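Local coordinates for protein activated BY transcription factor SSRB (Salmonella enterica, PDB 2WNW) that is a glycosyl hydrolase family 30 protein that joins a TIM-barrel domain to a beta-sandwich domain, at residues G49-E54 / I329-L334; G3-S8 / S438-R443; G98-V103 / S117-H122. All coordinates share one frame; numbering follows the deposited sequence.

Interaction 1: G49-E54 / I329-L334; sequences GGSFTE and IDWNLL
S51 holds OG anti to its carbonyl carbon (chi1 -51°), which sets the hydroxyl beside D330 O. T53 puts OG1 in the crowded position between backbone N and carbonyl carbon (chi1 57°), facing the amide of N332. The S51 hydroxyl OG donates to D330 O at 2.7 Å, in the carbonyl plane and on a lone pair. S51 OG also lies at the edge of the W331 ring, 3.4 Å from W331 CE3. T53 OG1 donates to N332 OD1 at 2.7 Å, in the amide plane. It also caps A56 N at the start of the helix that follows. T53 CG2 packs 3.5 Å from W331 CH2. The backbones pair in parallel. D330 N reaches G49 O almost straight, at 2.8 Å. S51 N then bonds W331 O, and L333 N bonds S51 O on a lone pair at 3.0 Å. The register slips by one residue between G49 and S51, a beta bulge. L333 lies alongside F52, and L333 CD2 comes 3.4 Å from G50 CA. W331 NE1 hydrogen-bonds a glycerol, probably from the crystallisation liquor. Strand 48-51 thus meets strand 327-330, the first-to-eighth strand pairing that closes a TIM barrel.

Interaction 2: G3-S8 / S438-R443; sequences GRLISS and STLLWR
R4 and L441 cross obliquely on one face of an antiparallel pair of strands. CD1 of L441 sits over one face of the R4 guanidinium, 3.1 Å from R4 NH2. The R4 chain bends at chi3 (-68°), which folds its end back across the leucine. A salt bridge from NH1 to E18 holds the group from the neighbouring strand 17-25. I6 shares this face and also crosses L441 obliquely, with I6 CD1 to L441 CD1 at 3.9 Å. T439 lies beside I6, and its hydroxyl bonds H372. The two strands run antiparallel, with 168° between their directions, and belong to the beta-sandwich domain. Strand 2-9, near the N-terminus, pairs here with strand 437-442, near the C-terminus, so both ends of the chain help build this domain. R4 with L441 and I6 with T439 are hydrogen-bonded pairs, each with two N-H to O bonds. The bond from L441 N to R4 O is 2.8 Å and runs nearly along the C=O axis. L5, L440, S7 and S438 occupy the other face. L5 and L440 both carry CG anti to the backbone N, and their CD1 atoms approach to 4.3 Å beside V21. S7 OG and S438 OG meet in a weak hydrogen bond of 3.5 Å. A water also links S438 OG to S8 O. The W442 ring turns away from strand 3-8, and its NE1 bonds D423.

Interaction 3: G98-V103 / S117-H122; sequences GNYAYV and SRDEAH
R118 is the first residue of helix 117-122 to touch the loop. Its CG is anti to the backbone N (chi1 -173°), and the chain bends at chi2 as it passes over one face of the Y100 ring. R118 CD makes an off-centre CH-pi contact, 4.3 Å from the Y100 ring centroid. R118 NE lies 3.4 Å from Y100 CD2. With the planes 29° apart, Y100 CD2 lies over one face of the guanidinium, toward its rim. NH2 extends toward G98 and forms a salt bridge with E54. D119 follows and turns its carboxylate between two tyrosines. D119 OD1 accepts a hydrogen bond from Y102 OH at 2.6 Å, met from above the carboxylate plane. The Y102 ring stands 79° to that plane. A water bridges D119 OD1 (2.9 Å) and Y100 OH. Y181 is a further partner, so Y102, Y181 and the water all grip D119 OD1. Such bonds would probably favour the charged form of D119. D119 OD2 approaches Y100 CE1 at 3.2 Å. At H122 the helix closes its turn, with H122 N bonded to R118 O. ND1 of H122 is held by E54. The contact packs a short helix on the long loop that follows strand 85-90, a beta-alpha connection of the TIM barrel.

How the interactions relate
Interactions 1 and 3 both belong to the TIM barrel, and their centres are about 17 Å apart. E54 joins them directly. E54 OE2 makes a salt bridge to R118 NH2 at 2.9 Å, and E54 OE1 probably hydrogen-bonds H122 ND1 at 2.7 Å. The barrel closure at 49-54 is thereby tied to the helix 117-122. Interaction 2 lies in the beta-sandwich domain. Its centre is about 27 Å from that of interaction 1 and about 43 Å from that of interaction 3, and it touches neither. Interactions 2 and 3 flank the chain's centre on opposite sides. A glycerol, probably from the crystallisation liquor, lies about 3 Å from the W331 side chain of interaction 1 and may mark a pocket.

Interaction 1: G49-E54 / I329-L334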
loop_
_atom_site.group_PDB
_atom_site.type_symbol
_atom_site.label_atom_id
_atom_site.label_comp_id
_atom_site.label_asym_id
_atom_site.label_seq_id
_atom_site.Cartn_x
_atom_site.Cartn_y
_atom_site.Cartn_z
ATOM N N GLY A 49 -9.799 16.371 -13.313
ATOM C CA GLY A 49 -10.809 16.806 -14.258
ATOM C C GLY A 49 -11.782 15.716 -14.654
ATOM O O GLY A 49 -11.839 14.658 -14.024
ATOM N N GLY A 50 -12.552 15.990 -15.704
ATOM C CA GLY A 50 -13.533 15.046 -16.203
ATOM C C GLY A 50 -13.516 15.005 -17.721
ATOM O O GLY A 50 -12.682 15.657 -18.354
ATOM N N SER A 51 -14.453 14.275 -18.315
ATOM C CA SER A 51 -14.463 14.138 -19.765
ATOM C C SER A 51 -15.579 14.817 -20.538
ATOM O O SER A 51 -16.733 14.854 -20.108
ATOM C CB SER A 51 -14.452 12.657 -20.136
ATOM O OG SER A 51 -13.415 11.972 -19.457
ATOM N N PHE A 52 -15.204 15.344 -21.699
ATOM C CA PHE A 52 -16.131 15.986 -22.613
ATOM C C PHE A 52 -16.468 14.917 -23.652
ATOM O O PHE A 52 -15.571 14.402 -24.320
ATOM C CB PHE A 52 -15.472 17.159 -23.351
ATOM C CG PHE A 52 -14.957 18.251 -22.455
ATOM C CD1 PHE A 52 -13.590 18.495 -22.352
ATOM C CD2 PHE A 52 -15.836 19.069 -21.756
ATOM C CE1 PHE A 52 -13.105 19.540 -21.567
ATOM C CE2 PHE A 52 -15.361 20.118 -20.966
ATOM C CZ PHE A 52 -13.993 20.353 -20.874
ATOM N N THR A 53 -17.743 14.569 -23.774
ATOM C CA THR A 53 -18.179 13.590 -24.767
ATOM C C THR A 53 -19.334 14.224 -25.528
ATOM O O THR A 53 -19.893 15.223 -25.079
ATOM C CB THR A 53 -18.698 12.292 -24.114
ATOM O OG1 THR A 53 -19.765 12.608 -23.210
ATOM C CG2 THR A 53 -17.579 11.585 -23.359
ATOM N N GLU A 54 -19.691 13.660 -26.676
ATOM C CA GLU A 54 -20.806 14.207 -27.433
ATOM C C GLU A 54 -22.043 14.180 -26.538
ATOM O O GLU A 54 -22.858 15.102 -26.564
ATOM C CB GLU A 54 -21.066 13.396 -28.705
ATOM C CG GLU A 54 -22.435 13.687 -29.322
ATOM C CD GLU A 54 -22.544 13.264 -30.772
ATOM O OE1 GLU A 54 -22.175 14.069 -31.654
ATOM O OE2 GLU A 54 -22.993 12.129 -31.027
ATOM N N ILE A 329 -8.664 11.813 -14.106
ATOM C CA ILE A 329 -9.642 12.260 -15.082
ATOM C C ILE A 329 -10.866 11.355 -14.998
ATOM O O ILE A 329 -10.799 10.158 -15.293
ATOM C CB ILE A 329 -9.116 12.224 -16.527
ATOM C CG1 ILE A 329 -7.786 12.981 -16.627
ATOM C CG2 ILE A 329 -10.139 12.896 -17.449
ATOM C CD1 ILE A 329 -7.194 12.991 -18.028
ATOM N N ASP A 330 -11.975 11.948 -14.573
ATOM C CA ASP A 330 -13.250 11.255 -14.448
ATOM C C ASP A 330 -13.797 11.049 -15.862
ATOM O O ASP A 330 -13.288 11.633 -16.818
ATOM C CB ASP A 330 -14.200 12.129 -13.620
ATOM C CG ASP A 330 -15.581 11.519 -13.444
ATOM O OD1 ASP A 330 -15.699 10.277 -13.353
ATOM O OD2 ASP A 330 -16.553 12.299 -13.373
ATOM N N TRP A 331 -14.815 10.207 -15.996
ATOM C CA TRP A 331 -15.426 9.964 -17.301
ATOM C C TRP A 331 -16.380 11.146 -17.531
ATOM O O TRP A 331 -16.076 12.263 -17.103
ATOM C CB TRP A 331 -16.171 8.621 -17.269
ATOM C CG TRP A 331 -16.663 8.059 -18.597
ATOM C CD1 TRP A 331 -17.595 7.071 -18.751
ATOM C CD2 TRP A 331 -16.246 8.423 -19.929
ATOM N NE1 TRP A 331 -17.786 6.798 -20.083
ATOM C CE2 TRP A 331 -16.975 7.611 -20.830
ATOM C CE3 TRP A 331 -15.332 9.354 -20.448
ATOM C CZ2 TRP A 331 -16.820 7.700 -22.222
ATOM C CZ3 TRP A 331 -15.177 9.445 -21.837
ATOM C CH2 TRP A 331 -15.921 8.620 -22.706
ATOM N N ASN A 332 -17.522 10.918 -18.181
ATOM C CA ASN A 332 -18.475 12.004 -18.460
ATOM C C ASN A 332 -18.643 13.023 -17.331
ATOM O O ASN A 332 -18.974 12.666 -16.204
ATOM C CB ASN A 332 -19.861 11.442 -18.784
ATOM C CG ASN A 332 -19.846 10.476 -19.940
ATOM O OD1 ASN A 332 -19.781 10.876 -21.107
ATOM N ND2 ASN A 332 -19.901 9.186 -19.623
ATOM N N LEU A 333 -18.429 14.295 -17.651
ATOM C CA LEU A 333 -18.584 15.379 -16.684
ATOM C C LEU A 333 -20.055 15.562 -16.361
ATOM O O LEU A 333 -20.429 15.911 -15.236
ATOM C CB LEU A 333 -18.123 16.708 -17.281
ATOM C CG LEU A 333 -16.667 17.058 -17.531
ATOM C CD1 LEU A 333 -16.604 18.213 -18.522
ATOM C CD2 LEU A 333 -16.005 17.430 -16.225
ATOM N N LEU A 334 -20.876 15.331 -17.377
ATOM C CA LEU A 334 -22.308 15.556 -17.284
ATOM C C LEU A 334 -23.106 14.595 -18.152
ATOM O O LEU A 334 -22.655 14.202 -19.222
ATOM C CB LEU A 334 -22.577 16.994 -17.743
ATOM C CG LEU A 334 -23.986 17.426 -18.144
ATOM C CD1 LEU A 334 -24.803 17.666 -16.889
ATOM C CD2 LEU A 334 -23.912 18.702 -18.989
#

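Interaction 2: G3-S8 / S438-R443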
loop_
_atom_site.group_PDB
_atom_site.type_symbol
_atom_site.label_atom_id
_atom_site.label_comp_id
_atom_site.label_asym_id
_atom_site.label_seq_id
_atom_site.Cartn_x
_atom_site.Cartn_y
_atom_site.Cartn_z
ATOM N N GLY A 3 -4.712 26.132 10.154
ATOM C CA GLY A 3 -5.126 25.728 8.824
ATOM C C GLY A 3 -6.624 25.755 8.625
ATOM O O GLY A 3 -7.355 26.361 9.406
ATOM N N ARG A 4 -7.078 25.097 7.563
ATOM C CA ARG A 4 -8.494 25.026 7.250
ATOM C C ARG A 4 -8.892 23.563 7.145
ATOM O O ARG A 4 -8.144 22.746 6.610
ATOM C CB ARG A 4 -8.792 25.724 5.922
ATOM C CG ARG A 4 -8.514 27.217 5.907
ATOM C CD ARG A 4 -9.053 27.837 4.624
ATOM N NE ARG A 4 -8.315 27.412 3.438
ATOM C CZ ARG A 4 -8.843 27.315 2.220
ATOM N NH1 ARG A 4 -10.122 27.604 2.020
ATOM N NH2 ARG A 4 -8.087 26.946 1.196
ATOM N N LEU A 5 -10.070 23.239 7.662
ATOM C CA LEU A 5 -10.573 21.876 7.625
ATOM C C LEU A 5 -11.889 21.853 6.857
ATOM O O LEU A 5 -12.814 22.592 7.180
ATOM C CB LEU A 5 -10.790 21.353 9.050
ATOM C CG LEU A 5 -11.318 19.919 9.181
ATOM C CD1 LEU A 5 -10.290 18.938 8.626
ATOM C CD2 LEU A 5 -11.611 19.612 10.642
ATOM N N ILE A 6 -11.953 21.015 5.825
ATOM C CA ILE A 6 -13.155 20.876 5.009
ATOM C C ILE A 6 -13.677 19.472 5.286
ATOM O O ILE A 6 -13.030 18.484 4.925
ATOM C CB ILE A 6 -12.847 21.018 3.502
ATOM C CG1 ILE A 6 -12.328 22.428 3.195
ATOM C CG2 ILE A 6 -14.107 20.748 2.686
ATOM C CD1 ILE A 6 -10.914 22.680 3.658
ATOM N N SER A 7 -14.843 19.388 5.922
ATOM C CA SER A 7 -15.412 18.100 6.293
ATOM C C SER A 7 -16.753 17.755 5.657
ATOM O O SER A 7 -17.645 18.601 5.540
ATOM C CB SER A 7 -15.559 18.029 7.817
ATOM O OG SER A 7 -14.350 18.386 8.460
ATOM N N SER A 8 -16.882 16.496 5.254
ATOM C CA SER A 8 -18.111 15.991 4.659
ATOM C C SER A 8 -18.630 14.832 5.497
ATOM O O SER A 8 -17.862 13.987 5.958
ATOM C CB SER A 8 -17.877 15.507 3.223
ATOM O OG SER A 8 -17.635 16.589 2.342
ATOM N N SER A 438 -12.460 14.241 5.004
ATOM C CA SER A 438 -12.009 15.561 5.404
ATOM C C SER A 438 -10.729 15.923 4.672
ATOM O O SER A 438 -9.886 15.067 4.402
ATOM C CB SER A 438 -11.754 15.607 6.913
ATOM O OG SER A 438 -12.932 15.313 7.644
ATOM N N THR A 439 -10.600 17.199 4.334
ATOM C CA THR A 439 -9.405 17.690 3.678
ATOM C C THR A 439 -8.855 18.776 4.597
ATOM O O THR A 439 -9.560 19.730 4.937
ATOM C CB THR A 439 -9.711 18.283 2.294
ATOM O OG1 THR A 439 -10.332 17.284 1.472
ATOM C CG2 THR A 439 -8.422 18.741 1.620
ATOM N N LEU A 440 -7.610 18.599 5.023
ATOM C CA LEU A 440 -6.942 19.544 5.911
ATOM C C LEU A 440 -5.903 20.326 5.120
ATOM O O LEU A 440 -5.078 19.742 4.418
ATOM C CB LEU A 440 -6.259 18.788 7.057
ATOM C CG LEU A 440 -5.433 19.586 8.072
ATOM C CD1 LEU A 440 -6.339 20.509 8.877
ATOM C CD2 LEU A 440 -4.707 18.615 8.998
ATOM N N LEU A 441 -5.947 21.649 5.241
ATOM C CA LEU A 441 -5.019 22.520 4.532
ATOM C C LEU A 441 -4.226 23.348 5.537
ATOM O O LEU A 441 -4.802 23.901 6.474
ATOM C CB LEU A 441 -5.790 23.473 3.618
ATOM C CG LEU A 441 -6.897 22.892 2.737
ATOM C CD1 LEU A 441 -7.644 24.032 2.061
ATOM C CD2 LEU A 441 -6.300 21.950 1.710
ATOM N N TRP A 442 -2.914 23.436 5.344
ATOM C CA TRP A 442 -2.081 24.221 6.243
ATOM C C TRP A 442 -0.715 24.520 5.646
ATOM O O TRP A 442 -0.330 23.951 4.620
ATOM C CB TRP A 442 -1.932 23.505 7.593
ATOM C CG TRP A 442 -0.943 22.372 7.632
ATOM C CD1 TRP A 442 0.317 22.407 8.152
ATOM C CD2 TRP A 442 -1.155 21.024 7.188
ATOM N NE1 TRP A 442 0.903 21.168 8.069
ATOM C CE2 TRP A 442 0.023 20.298 7.481
ATOM C CE3 TRP A 442 -2.227 20.359 6.572
ATOM C CZ2 TRP A 442 0.161 18.936 7.182
ATOM C CZ3 TRP A 442 -2.091 19.003 6.275
ATOM C CH2 TRP A 442 -0.902 18.308 6.582
ATOM N N ARG A 443 0.005 25.435 6.286
ATOM C CA ARG A 443 1.334 25.829 5.839
ATOM C C ARG A 443 2.305 25.751 7.007
ATOM O O ARG A 443 1.917 25.951 8.158
ATOM C CB ARG A 443 1.307 27.258 5.290
ATOM C CG ARG A 443 0.502 27.423 4.014
ATOM C CD ARG A 443 0.325 28.892 3.660
ATOM N NE ARG A 443 -0.458 29.065 2.441
ATOM C CZ ARG A 443 -0.009 28.805 1.218
ATOM N NH1 ARG A 443 1.228 28.361 1.042
ATOM N NH2 ARG A 443 -0.805 28.977 0.173
HETATM O O HOH W 1 -15.546 14.241 7.914
#

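Interaction 3: G98-V103 / S117-H122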
loop_
_atom_site.group_PDB
_atom_site.type_symbol
_atom_site.label_atom_id
_atom_site.label_comp_id
_atom_site.label_asym_id
_atom_site.label_seq_id
_atom_site.Cartn_x
_atom_site.Cartn_y
_atom_site.Cartn_z
ATOM N N GLY A 98 -24.658 8.456 -31.677
ATOM C CA GLY A 98 -24.447 7.346 -32.588
ATOM C C GLY A 98 -23.017 7.387 -33.093
ATOM O O GLY A 98 -22.261 8.286 -32.726
ATOM N N ASN A 99 -22.634 6.424 -33.927
ATOM C CA ASN A 99 -21.275 6.389 -34.467
ATOM C C ASN A 99 -21.058 7.548 -35.429
ATOM O O ASN A 99 -21.978 7.955 -36.135
ATOM C CB ASN A 99 -21.025 5.090 -35.241
ATOM C CG ASN A 99 -21.096 3.852 -34.367
ATOM O OD1 ASN A 99 -20.225 3.614 -33.524
ATOM N ND2 ASN A 99 -22.132 3.052 -34.572
ATOM N N TYR A 100 -19.841 8.080 -35.453
ATOM C CA TYR A 100 -19.489 9.154 -36.377
ATOM C C TYR A 100 -17.977 9.217 -36.541
ATOM O O TYR A 100 -17.229 8.962 -35.594
ATOM C CB TYR A 100 -20.055 10.515 -35.921
ATOM C CG TYR A 100 -19.477 11.105 -34.649
ATOM C CD1 TYR A 100 -18.242 11.758 -34.650
ATOM C CD2 TYR A 100 -20.172 11.016 -33.445
ATOM C CE1 TYR A 100 -17.714 12.306 -33.479
ATOM C CE2 TYR A 100 -19.654 11.558 -32.269
ATOM C CZ TYR A 100 -18.425 12.198 -32.291
ATOM O OH TYR A 100 -17.904 12.701 -31.118
ATOM N N ALA A 101 -17.536 9.515 -37.759
ATOM C CA ALA A 101 -16.110 9.610 -38.068
ATOM C C ALA A 101 -15.875 10.877 -38.879
ATOM O O ALA A 101 -16.815 11.451 -39.427
ATOM C CB ALA A 101 -15.658 8.386 -38.858
ATOM N N TYR A 102 -14.620 11.306 -38.966
ATOM C CA TYR A 102 -14.283 12.522 -39.700
ATOM C C TYR A 102 -14.196 12.301 -41.210
ATOM O O TYR A 102 -14.169 13.255 -41.986
ATOM C CB TYR A 102 -12.978 13.089 -39.142
ATOM C CG TYR A 102 -13.062 13.341 -37.650
ATOM C CD1 TYR A 102 -12.002 13.015 -36.805
ATOM C CD2 TYR A 102 -14.208 13.899 -37.083
ATOM C CE1 TYR A 102 -12.082 13.234 -35.430
ATOM C CE2 TYR A 102 -14.300 14.126 -35.708
ATOM C CZ TYR A 102 -13.232 13.791 -34.889
ATOM O OH TYR A 102 -13.307 14.014 -33.531
ATOM N N VAL A 103 -14.154 11.037 -41.614
ATOM C CA VAL A 103 -14.117 10.658 -43.025
ATOM C C VAL A 103 -14.812 9.296 -43.095
ATOM O O VAL A 103 -14.537 8.415 -42.282
ATOM C CB VAL A 103 -12.659 10.568 -43.559
ATOM C CG1 VAL A 103 -11.895 9.469 -42.843
ATOM C CG2 VAL A 103 -12.677 10.315 -45.058
ATOM N N SER A 117 -18.008 19.058 -38.567
ATOM C CA SER A 117 -19.214 19.812 -38.233
ATOM C C SER A 117 -19.923 19.271 -36.993
ATOM O O SER A 117 -20.420 20.037 -36.167
ATOM C CB SER A 117 -20.179 19.823 -39.425
ATOM O OG SER A 117 -20.588 18.510 -39.768
ATOM N N ARG A 118 -19.956 17.951 -36.857
ATOM C CA ARG A 118 -20.610 17.333 -35.717
ATOM C C ARG A 118 -19.938 17.717 -34.398
ATOM O O ARG A 118 -20.615 18.058 -33.424
ATOM C CB ARG A 118 -20.625 15.819 -35.890
ATOM C CG ARG A 118 -21.437 15.106 -34.845
ATOM C CD ARG A 118 -22.055 13.849 -35.415
ATOM N NE ARG A 118 -22.679 13.043 -34.372
ATOM C CZ ARG A 118 -23.408 11.959 -34.606
ATOM N NH1 ARG A 118 -23.614 11.554 -35.854
ATOM N NH2 ARG A 118 -23.913 11.268 -33.593
ATOM N N ASP A 119 -18.608 17.664 -34.358
ATOM C CA ASP A 119 -17.892 18.043 -33.146
ATOM C C ASP A 119 -18.060 19.540 -32.894
ATOM O O ASP A 119 -18.104 19.984 -31.746
ATOM C CB ASP A 119 -16.396 17.725 -33.262
ATOM C CG ASP A 119 -16.093 16.242 -33.111
ATOM O OD1 ASP A 119 -14.941 15.910 -32.765
ATOM O OD2 ASP A 119 -16.995 15.410 -33.343
ATOM N N GLU A 120 -18.153 20.318 -33.971
ATOM C CA GLU A 120 -18.300 21.765 -33.847
ATOM C C GLU A 120 -19.617 22.166 -33.195
ATOM O O GLU A 120 -19.704 23.193 -32.524
ATOM C CB GLU A 120 -18.175 22.429 -35.226
ATOM C CG GLU A 120 -16.872 22.087 -35.934
ATOM C CD GLU A 120 -16.684 22.822 -37.249
ATOM O OE1 GLU A 120 -17.672 22.979 -37.995
ATOM O OE2 GLU A 120 -15.540 23.224 -37.542
ATOM N N ALA A 121 -20.643 21.347 -33.377
ATOM C CA ALA A 121 -21.941 21.658 -32.803
ATOM C C ALA A 121 -22.176 21.025 -31.434
ATOM O O ALA A 121 -22.833 21.616 -30.577
ATOM C CB ALA A 121 -23.039 21.228 -33.764
ATOM N N HIS A 122 -21.625 19.833 -31.224
ATOM C CA HIS A 122 -21.843 19.107 -29.975
ATOM C C HIS A 122 -20.746 19.134 -28.914
ATOM O O HIS A 122 -21.042 19.063 -27.719
ATOM C CB HIS A 122 -22.173 17.651 -30.306
ATOM C CG HIS A 122 -23.408 17.489 -31.136
ATOM N ND1 HIS A 122 -23.714 16.317 -31.792
ATOM C CD2 HIS A 122 -24.421 18.346 -31.405
ATOM C CE1 HIS A 122 -24.863 16.457 -32.430
ATOM N NE2 HIS A 122 -25.313 17.681 -32.210
HETATM O O HOH W 2 -15.418 13.454 -31.278
#